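Local coordinates for 432aa long hypothetical deoxyribodipyrimidine photolyase (Sulfolobus tokodaii, PDB 2E0I), which probably repairs ultraviolet-induced cyclobutane pyrimidine dimers in DNA with light, using one FAD as catalytic cofactor and a second as a likely light-harvesting antenna, at residues W368-K382 against V391-K403. Sequence-based numbering, arbitrary orientation.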
ATOM      1  N   TRP A 368      22.465   6.341 -13.764  1.00 40.90           N
ATOM      2  CA  TRP A 368      22.612   7.456 -14.681  1.00 39.59           C
ATOM      3  C   TRP A 368      21.842   7.286 -15.978  1.00 39.59           C
ATOM      4  O   TRP A 368      21.238   8.234 -16.470  1.00 38.89           O
ATOM      5  CB  TRP A 368      24.093   7.694 -14.953  1.00 37.82           C
ATOM      6  CG  TRP A 368      24.857   7.791 -13.685  1.00 35.74           C
ATOM      7  CD1 TRP A 368      25.571   6.798 -13.092  1.00 34.41           C
ATOM      8  CD2 TRP A 368      24.882   8.907 -12.777  1.00 35.51           C
ATOM      9  NE1 TRP A 368      26.036   7.216 -11.867  1.00 35.31           N
ATOM     10  CE2 TRP A 368      25.629   8.506 -11.647  1.00 34.62           C
ATOM     11  CE3 TRP A 368      24.344  10.204 -12.809  1.00 35.33           C
ATOM     12  CZ2 TRP A 368      25.851   9.352 -10.551  1.00 33.29           C
ATOM     13  CZ3 TRP A 368      24.566  11.050 -11.718  1.00 34.99           C
ATOM     14  CH2 TRP A 368      25.313  10.616 -10.605  1.00 34.73           C
ATOM     15  N   LYS A 369      21.860   6.084 -16.536  1.00 40.09           N
ATOM     16  CA  LYS A 369      21.131   5.836 -17.770  1.00 42.13           C
ATOM     17  C   LYS A 369      19.644   6.015 -17.514  1.00 42.21           C
ATOM     18  O   LYS A 369      18.940   6.697 -18.261  1.00 42.65           O
ATOM     19  CB  LYS A 369      21.412   4.419 -18.282  1.00 43.70           C
ATOM     20  CG  LYS A 369      22.521   4.367 -19.313  1.00 46.34           C
ATOM     21  CD  LYS A 369      22.873   2.948 -19.716  1.00 49.33           C
ATOM     22  CE  LYS A 369      23.665   2.945 -21.027  1.00 51.58           C
ATOM     23  NZ  LYS A 369      24.776   3.957 -21.045  1.00 52.34           N
ATOM     24  N   GLN A 370      19.185   5.403 -16.432  1.00 42.16           N
ATOM     25  CA  GLN A 370      17.794   5.457 -16.021  1.00 42.04           C
ATOM     26  C   GLN A 370      17.375   6.912 -15.798  1.00 41.80           C
ATOM     27  O   GLN A 370      16.367   7.376 -16.336  1.00 41.06           O
ATOM     28  CB  GLN A 370      17.630   4.658 -14.725  1.00 42.69           C
ATOM     29  CG  GLN A 370      16.277   4.010 -14.551  1.00 43.76           C
ATOM     30  CD  GLN A 370      16.095   2.828 -15.464  1.00 43.89           C
ATOM     31  OE1 GLN A 370      15.022   2.231 -15.525  1.00 44.55           O
ATOM     32  NE2 GLN A 370      17.150   2.479 -16.182  1.00 44.22           N
ATOM     33  N   GLN A 371      18.162   7.618 -14.995  1.00 42.09           N
ATOM     34  CA  GLN A 371      17.910   9.017 -14.678  1.00 43.26           C
ATOM     35  C   GLN A 371      17.732   9.858 -15.933  1.00 45.08           C
ATOM     36  O   GLN A 371      16.820  10.685 -16.019  1.00 45.52           O
ATOM     37  CB  GLN A 371      19.073   9.586 -13.860  1.00 41.83           C
ATOM     38  CG  GLN A 371      18.977  11.080 -13.612  1.00 41.93           C
ATOM     39  CD  GLN A 371      20.132  11.618 -12.792  1.00 41.52           C
ATOM     40  OE1 GLN A 371      20.328  11.226 -11.645  1.00 41.78           O
ATOM     41  NE2 GLN A 371      20.904  12.522 -13.380  1.00 41.19           N
ATOM     42  N   GLU A 372      18.608   9.634 -16.907  1.00 46.82           N
ATOM     43  CA  GLU A 372      18.591  10.390 -18.149  1.00 48.17           C
ATOM     44  C   GLU A 372      17.457  10.041 -19.099  1.00 47.21           C
ATOM     45  O   GLU A 372      17.045  10.872 -19.905  1.00 46.90           O
ATOM     46  CB  GLU A 372      19.929  10.228 -18.861  1.00 50.97           C
ATOM     47  CG  GLU A 372      20.064  11.078 -20.100  1.00 56.22           C
ATOM     48  CD  GLU A 372      21.508  11.278 -20.501  1.00 59.25           C
ATOM     49  OE1 GLU A 372      22.267  11.845 -19.685  1.00 61.15           O
ATOM     50  OE2 GLU A 372      21.884  10.872 -21.625  1.00 61.14           O
ATOM     51  N   LYS A 373      16.948   8.820 -19.007  1.00 46.43           N
ATOM     52  CA  LYS A 373      15.864   8.412 -19.884  1.00 45.75           C
ATOM     53  C   LYS A 373      14.493   8.874 -19.409  1.00 45.73           C
ATOM     54  O   LYS A 373      13.684   9.347 -20.215  1.00 45.61           O
ATOM     55  CB  LYS A 373      15.840   6.894 -20.043  1.00 45.92           C
ATOM     56  CG  LYS A 373      14.685   6.425 -20.901  1.00 47.86           C
ATOM     57  CD  LYS A 373      14.681   4.928 -21.099  1.00 49.01           C
ATOM     58  CE  LYS A 373      13.567   4.539 -22.056  1.00 50.36           C
ATOM     59  NZ  LYS A 373      13.573   3.078 -22.320  1.00 53.30           N
ATOM     60  N   PHE A 374      14.238   8.742 -18.106  1.00 44.92           N
ATOM     61  CA  PHE A 374      12.942   9.104 -17.543  1.00 44.08           C
ATOM     62  C   PHE A 374      12.789  10.504 -16.996  1.00 44.83           C
ATOM     63  O   PHE A 374      11.717  10.862 -16.519  1.00 45.91           O
ATOM     64  CB  PHE A 374      12.543   8.078 -16.491  1.00 41.73           C
ATOM     65  CG  PHE A 374      12.374   6.705 -17.049  1.00 41.02           C
ATOM     66  CD1 PHE A 374      11.410   6.455 -18.023  1.00 40.40           C
ATOM     67  CD2 PHE A 374      13.209   5.667 -16.649  1.00 40.52           C
ATOM     68  CE1 PHE A 374      11.282   5.191 -18.593  1.00 40.12           C
ATOM     69  CE2 PHE A 374      13.090   4.395 -17.216  1.00 39.99           C
ATOM     70  CZ  PHE A 374      12.126   4.157 -18.189  1.00 39.58           C
ATOM     71  N   ASP A 375      13.852  11.295 -17.058  1.00 45.79           N
ATOM     72  CA  ASP A 375      13.799  12.681 -16.613  1.00 46.78           C
ATOM     73  C   ASP A 375      14.834  13.440 -17.436  1.00 46.99           C
ATOM     74  O   ASP A 375      15.758  14.050 -16.894  1.00 46.92           O
ATOM     75  CB  ASP A 375      14.119  12.799 -15.122  1.00 47.64           C
ATOM     76  CG  ASP A 375      13.591  14.097 -14.511  1.00 49.43           C
ATOM     77  OD1 ASP A 375      14.092  14.490 -13.431  1.00 49.45           O
ATOM     78  OD2 ASP A 375      12.669  14.717 -15.102  1.00 49.20           O
ATOM     79  N   PRO A 376      14.681  13.413 -18.769  1.00 47.31           N
ATOM     80  CA  PRO A 376      15.581  14.075 -19.717  1.00 47.99           C
ATOM     81  C   PRO A 376      15.836  15.559 -19.450  1.00 48.50           C
ATOM     82  O   PRO A 376      16.938  16.053 -19.671  1.00 48.86           O
ATOM     83  CB  PRO A 376      14.891  13.836 -21.057  1.00 46.87           C
ATOM     84  CG  PRO A 376      13.464  13.840 -20.690  1.00 46.64           C
ATOM     85  CD  PRO A 376      13.461  12.970 -19.461  1.00 47.22           C
ATOM     86  N   GLU A 377      14.819  16.263 -18.973  1.00 48.73           N
ATOM     87  CA  GLU A 377      14.946  17.687 -18.704  1.00 48.43           C
ATOM     88  C   GLU A 377      15.296  17.918 -17.246  1.00 46.63           C
ATOM     89  O   GLU A 377      15.467  19.055 -16.817  1.00 46.72           O
ATOM     90  CB  GLU A 377      13.626  18.389 -19.018  1.00 52.68           C
ATOM     91  CG  GLU A 377      12.806  17.716 -20.113  1.00 59.32           C
ATOM     92  CD  GLU A 377      13.507  17.720 -21.464  1.00 63.53           C
ATOM     93  OE1 GLU A 377      14.723  17.416 -21.509  1.00 65.72           O
ATOM     94  OE2 GLU A 377      12.839  18.016 -22.483  1.00 65.89           O
ATOM     95  N   ALA A 378      15.398  16.833 -16.488  1.00 44.36           N
ATOM     96  CA  ALA A 378      15.706  16.917 -15.067  1.00 42.48           C
ATOM     97  C   ALA A 378      14.640  17.734 -14.334  1.00 41.34           C
ATOM     98  O   ALA A 378      14.892  18.276 -13.258  1.00 40.10           O
ATOM     99  CB  ALA A 378      17.082  17.536 -14.860  1.00 41.54           C
ATOM    100  N   LYS A 379      13.447  17.814 -14.918  1.00 40.65           N
ATOM    101  CA  LYS A 379      12.356  18.559 -14.299  1.00 41.46           C
ATOM    102  C   LYS A 379      11.969  17.978 -12.936  1.00 40.19           C
ATOM    103  O   LYS A 379      11.752  18.724 -11.973  1.00 38.74           O
ATOM    104  CB  LYS A 379      11.129  18.583 -15.219  1.00 44.26           C
ATOM    105  CG  LYS A 379      11.281  19.490 -16.440  1.00 48.63           C
ATOM    106  CD  LYS A 379       9.940  19.702 -17.162  1.00 52.13           C
ATOM    107  CE  LYS A 379      10.042  20.721 -18.314  1.00 54.45           C
ATOM    108  NZ  LYS A 379      10.905  20.276 -19.464  1.00 55.21           N
ATOM    109  N   PHE A 380      11.877  16.650 -12.859  1.00 38.84           N
ATOM    110  CA  PHE A 380      11.529  15.972 -11.611  1.00 37.22           C
ATOM    111  C   PHE A 380      12.613  16.212 -10.574  1.00 37.28           C
ATOM    112  O   PHE A 380      12.330  16.543  -9.420  1.00 37.27           O
ATOM    113  CB  PHE A 380      11.382  14.465 -11.825  1.00 35.60           C
ATOM    114  CG  PHE A 380      11.038  13.707 -10.571  1.00 34.71           C
ATOM    115  CD1 PHE A 380       9.809  13.905  -9.933  1.00 34.04           C
ATOM    116  CD2 PHE A 380      11.939  12.794 -10.020  1.00 33.41           C
ATOM    117  CE1 PHE A 380       9.484  13.201  -8.762  1.00 32.91           C
ATOM    118  CE2 PHE A 380      11.623  12.089  -8.853  1.00 31.53           C
ATOM    119  CZ  PHE A 380      10.397  12.292  -8.224  1.00 31.94           C
ATOM    120  N   ILE A 381      13.858  16.039 -10.999  1.00 36.72           N
ATOM    121  CA  ILE A 381      14.998  16.237 -10.126  1.00 36.95           C
ATOM    122  C   ILE A 381      15.032  17.664  -9.592  1.00 37.87           C
ATOM    123  O   ILE A 381      15.204  17.881  -8.391  1.00 37.42           O
ATOM    124  CB  ILE A 381      16.300  15.922 -10.875  1.00 36.17           C
ATOM    125  CG1 ILE A 381      16.364  14.419 -11.149  1.00 36.32           C
ATOM    126  CG2 ILE A 381      17.493  16.374 -10.068  1.00 36.73           C
ATOM    127  CD1 ILE A 381      17.529  13.982 -11.993  1.00 36.74           C
ATOM    128  N   LYS A 382      14.852  18.634 -10.483  1.00 39.52           N
ATOM    129  CA  LYS A 382      14.870  20.043 -10.095  1.00 40.96           C
ATOM    130  C   LYS A 382      13.720  20.397  -9.156  1.00 42.02           C
ATOM    131  O   LYS A 382      13.830  21.312  -8.331  1.00 41.70           O
ATOM    132  CB  LYS A 382      14.805  20.932 -11.339  1.00 40.90           C
ATOM    133  CG  LYS A 382      16.128  21.128 -12.060  1.00 42.06           C
ATOM    134  CD  LYS A 382      15.887  21.734 -13.439  1.00 44.02           C
ATOM    135  CE  LYS A 382      17.165  22.230 -14.071  1.00 43.72           C
ATOM    136  NZ  LYS A 382      17.686  23.384 -13.297  1.00 45.44           N
ATOM    137  N   VAL A 391      21.092  24.046 -11.786  1.00 54.70           N
ATOM    138  CA  VAL A 391      22.114  23.390 -12.586  1.00 53.38           C
ATOM    139  C   VAL A 391      21.432  22.909 -13.868  1.00 53.25           C
ATOM    140  O   VAL A 391      20.364  22.307 -13.819  1.00 53.52           O
ATOM    141  CB  VAL A 391      22.710  22.175 -11.841  1.00 52.71           C
ATOM    142  CG1 VAL A 391      23.823  21.542 -12.666  1.00 52.04           C
ATOM    143  CG2 VAL A 391      23.228  22.605 -10.486  1.00 51.64           C
ATOM    144  N   PRO A 392      22.027  23.189 -15.036  1.00 53.38           N
ATOM    145  CA  PRO A 392      21.389  22.734 -16.275  1.00 52.35           C
ATOM    146  C   PRO A 392      21.383  21.208 -16.353  1.00 51.08           C
ATOM    147  O   PRO A 392      22.346  20.551 -15.949  1.00 48.69           O
ATOM    148  CB  PRO A 392      22.243  23.387 -17.360  1.00 52.78           C
ATOM    149  CG  PRO A 392      23.602  23.432 -16.722  1.00 52.91           C
ATOM    150  CD  PRO A 392      23.288  23.897 -15.320  1.00 52.91           C
ATOM    151  N   PRO A 393      20.292  20.633 -16.882  1.00 51.13           N
ATOM    152  CA  PRO A 393      20.117  19.187 -17.026  1.00 51.50           C
ATOM    153  C   PRO A 393      21.358  18.450 -17.493  1.00 51.81           C
ATOM    154  O   PRO A 393      21.778  17.474 -16.875  1.00 52.43           O
ATOM    155  CB  PRO A 393      18.946  19.068 -18.009  1.00 50.60           C
ATOM    156  CG  PRO A 393      18.964  20.359 -18.741  1.00 51.15           C
ATOM    157  CD  PRO A 393      19.255  21.342 -17.646  1.00 51.61           C
ATOM    158  N   SER A 394      21.944  18.919 -18.587  1.00 52.00           N
ATOM    159  CA  SER A 394      23.142  18.296 -19.139  1.00 51.55           C
ATOM    160  C   SER A 394      24.152  17.922 -18.049  1.00 50.43           C
ATOM    161  O   SER A 394      24.664  16.804 -18.010  1.00 49.14           O
ATOM    162  CB  SER A 394      23.788  19.256 -20.136  1.00 53.02           C
ATOM    163  OG  SER A 394      24.993  18.725 -20.651  1.00 54.82           O
ATOM    164  N   ILE A 395      24.429  18.870 -17.163  1.00 50.14           N
ATOM    165  CA  ILE A 395      25.366  18.659 -16.073  1.00 49.82           C
ATOM    166  C   ILE A 395      24.810  17.675 -15.050  1.00 49.33           C
ATOM    167  O   ILE A 395      25.497  16.734 -14.662  1.00 49.39           O
ATOM    168  CB  ILE A 395      25.690  19.995 -15.368  1.00 50.53           C
ATOM    169  CG1 ILE A 395      26.361  20.940 -16.370  1.00 50.60           C
ATOM    170  CG2 ILE A 395      26.570  19.752 -14.143  1.00 48.80           C
ATOM    171  CD1 ILE A 395      26.684  22.313 -15.821  1.00 51.33           C
ATOM    172  N   ILE A 396      23.570  17.896 -14.617  1.00 48.38           N
ATOM    173  CA  ILE A 396      22.932  17.021 -13.637  1.00 47.04           C
ATOM    174  C   ILE A 396      23.056  15.549 -14.028  1.00 47.48           C
ATOM    175  O   ILE A 396      23.306  14.701 -13.172  1.00 47.03           O
ATOM    176  CB  ILE A 396      21.440  17.382 -13.459  1.00 46.10           C
ATOM    177  CG1 ILE A 396      21.314  18.724 -12.740  1.00 44.20           C
ATOM    178  CG2 ILE A 396      20.727  16.302 -12.663  1.00 46.71           C
ATOM    179  CD1 ILE A 396      19.900  19.196 -12.585  1.00 43.74           C
ATOM    180  N   HIS A 397      22.891  15.254 -15.316  1.00 47.78           N
ATOM    181  CA  HIS A 397      22.992  13.886 -15.807  1.00 48.65           C
ATOM    182  C   HIS A 397      24.428  13.365 -15.818  1.00 50.20           C
ATOM    183  O   HIS A 397      24.678  12.210 -16.187  1.00 51.10           O
ATOM    184  CB  HIS A 397      22.418  13.775 -17.217  1.00 48.87           C
ATOM    185  CG  HIS A 397      20.945  14.009 -17.286  1.00 50.78           C
ATOM    186  ND1 HIS A 397      20.057  13.405 -16.424  1.00 52.18           N
ATOM    187  CD2 HIS A 397      20.202  14.779 -18.114  1.00 51.54           C
ATOM    188  CE1 HIS A 397      18.829  13.794 -16.717  1.00 52.66           C
ATOM    189  NE2 HIS A 397      18.889  14.629 -17.738  1.00 51.83           N
ATOM    190  N   SER A 398      25.372  14.206 -15.411  1.00 50.79           N
ATOM    191  CA  SER A 398      26.778  13.814 -15.384  1.00 51.18           C
ATOM    192  C   SER A 398      27.411  14.398 -14.146  1.00 51.12           C
ATOM    193  O   SER A 398      28.633  14.446 -14.030  1.00 51.51           O
ATOM    194  CB  SER A 398      27.503  14.365 -16.609  1.00 51.40           C
ATOM    195  OG  SER A 398      26.800  14.050 -17.791  1.00 52.96           O
ATOM    196  N   ILE A 399      26.565  14.841 -13.226  1.00 51.33           N
ATOM    197  CA  ILE A 399      27.011  15.475 -11.996  1.00 52.01           C
ATOM    198  C   ILE A 399      28.071  14.682 -11.223  1.00 52.99           C
ATOM    199  O   ILE A 399      28.612  15.161 -10.223  1.00 52.65           O
ATOM    200  CB  ILE A 399      25.804  15.774 -11.086  1.00 51.17           C
ATOM    201  CG1 ILE A 399      26.143  16.914 -10.136  1.00 50.07           C
ATOM    202  CG2 ILE A 399      25.412  14.530 -10.310  1.00 51.47           C
ATOM    203  CD1 ILE A 399      24.955  17.435  -9.407  1.00 50.26           C
ATOM    204  N   TYR A 400      28.369  13.473 -11.692  1.00 54.08           N
ATOM    205  CA  TYR A 400      29.383  12.643 -11.049  1.00 55.40           C
ATOM    206  C   TYR A 400      30.768  13.091 -11.519  1.00 56.60           C
ATOM    207  O   TYR A 400      31.778  12.762 -10.902  1.00 56.62           O
ATOM    208  CB  TYR A 400      29.158  11.161 -11.381  1.00 54.82           C
ATOM    209  CG  TYR A 400      29.134  10.847 -12.861  1.00 55.28           C
ATOM    210  CD1 TYR A 400      30.314  10.781 -13.599  1.00 55.08           C
ATOM    211  CD2 TYR A 400      27.927  10.635 -13.526  1.00 55.34           C
ATOM    212  CE1 TYR A 400      30.297  10.511 -14.964  1.00 55.31           C
ATOM    213  CE2 TYR A 400      27.898  10.366 -14.893  1.00 56.24           C
ATOM    214  CZ  TYR A 400      29.089  10.305 -15.607  1.00 56.39           C
ATOM    215  OH  TYR A 400      29.077  10.037 -16.962  1.00 57.34           O
ATOM    216  N   LYS A 401      30.800  13.845 -12.616  1.00 57.91           N
ATOM    217  CA  LYS A 401      32.041  14.372 -13.178  1.00 58.75           C
ATOM    218  C   LYS A 401      32.396  15.696 -12.502  1.00 59.63           C
ATOM    219  O   LYS A 401      33.562  16.003 -12.278  1.00 60.59           O
ATOM    220  CB  LYS A 401      31.883  14.599 -14.680  1.00 58.45           C
ATOM    221  CG  LYS A 401      31.736  13.328 -15.480  1.00 58.98           C
ATOM    222  CD  LYS A 401      31.577  13.615 -16.959  1.00 59.35           C
ATOM    223  CE  LYS A 401      31.512  12.317 -17.756  1.00 59.94           C
ATOM    224  NZ  LYS A 401      31.270  12.558 -19.209  1.00 60.91           N
ATOM    225  N   THR A 402      31.374  16.479 -12.184  1.00 60.21           N
ATOM    226  CA  THR A 402      31.559  17.766 -11.532  1.00 60.49           C
ATOM    227  C   THR A 402      31.378  17.629 -10.019  1.00 60.09           C
ATOM    228  O   THR A 402      31.696  16.595  -9.436  1.00 60.58           O
ATOM    229  CB  THR A 402      30.548  18.797 -12.085  1.00 61.40           C
ATOM    230  OG1 THR A 402      30.620  20.005 -11.319  1.00 62.63           O
ATOM    231  CG2 THR A 402      29.127  18.243 -12.031  1.00 61.93           C
ATOM    232  N   LYS A 403      30.873  18.682  -9.390  1.00 59.42           N
ATOM    233  CA  LYS A 403      30.628  18.700  -7.957  1.00 59.16           C
ATOM    234  C   LYS A 403      30.026  20.049  -7.603  1.00 58.78           C
ATOM    235  O   LYS A 403      30.727  20.960  -7.173  1.00 58.57           O
ATOM    236  CB  LYS A 403      31.929  18.462  -7.181  1.00 58.76           C
ATOM    237  CG  LYS A 403      31.897  18.895  -5.713  1.00 59.36           C
ATOM    238  CD  LYS A 403      30.704  18.338  -4.941  1.00 59.50           C
ATOM    239  CE  LYS A 403      30.581  19.017  -3.579  1.00 59.44           C
ATOM    240  NZ  LYS A 403      29.323  18.672  -2.850  1.00 59.01           N
TER
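Both imidazole nitrogens of H397 bond to segment 368-382: ND1 accepts an almost straight bond (174°) from Q371 NE2 at 3.3 Å, and NE2 donates to P376 O at 3.1 Å, close to the ring plane. Q371 NE2 also donates to I396 O at 3.2 Å, lying above that carbonyl's plane, while Q371 OE1 takes the backbone N of I293, so both ends of the amide are held. The extended Q371 side chain, its CG turned away from the backbone N (chi1 173°), carries the amide to I396 and H397. At the far end, K382 NZ reaches V391 O at 2.9 Å and also K389 O. The aliphatic part of E372 lies over one imidazole face, its CA 4.0 Å from the ring centroid in a CH-pi contact. Replacing H397 by an alanine would remove the ring, and is likely to leave Q371 NE2 without its straight acceptor and P376 O without this donor. W368 receives the edge of Y400 on one face, a T-shaped pair with centroids 4.8 Å apart, and I399 CG2 at its rim. I396 packs its CD1 on A378 CB and its CG2 on I381 CD1. The contact thus fastens the 393-396 turn and the following loop across helices 367-374 and 379-384, as packing outside the flavin pockets of the helical FAD-binding domain; Q371 and I381 also touch P292 of helix 292-304, and W368 meets Y291 and W414.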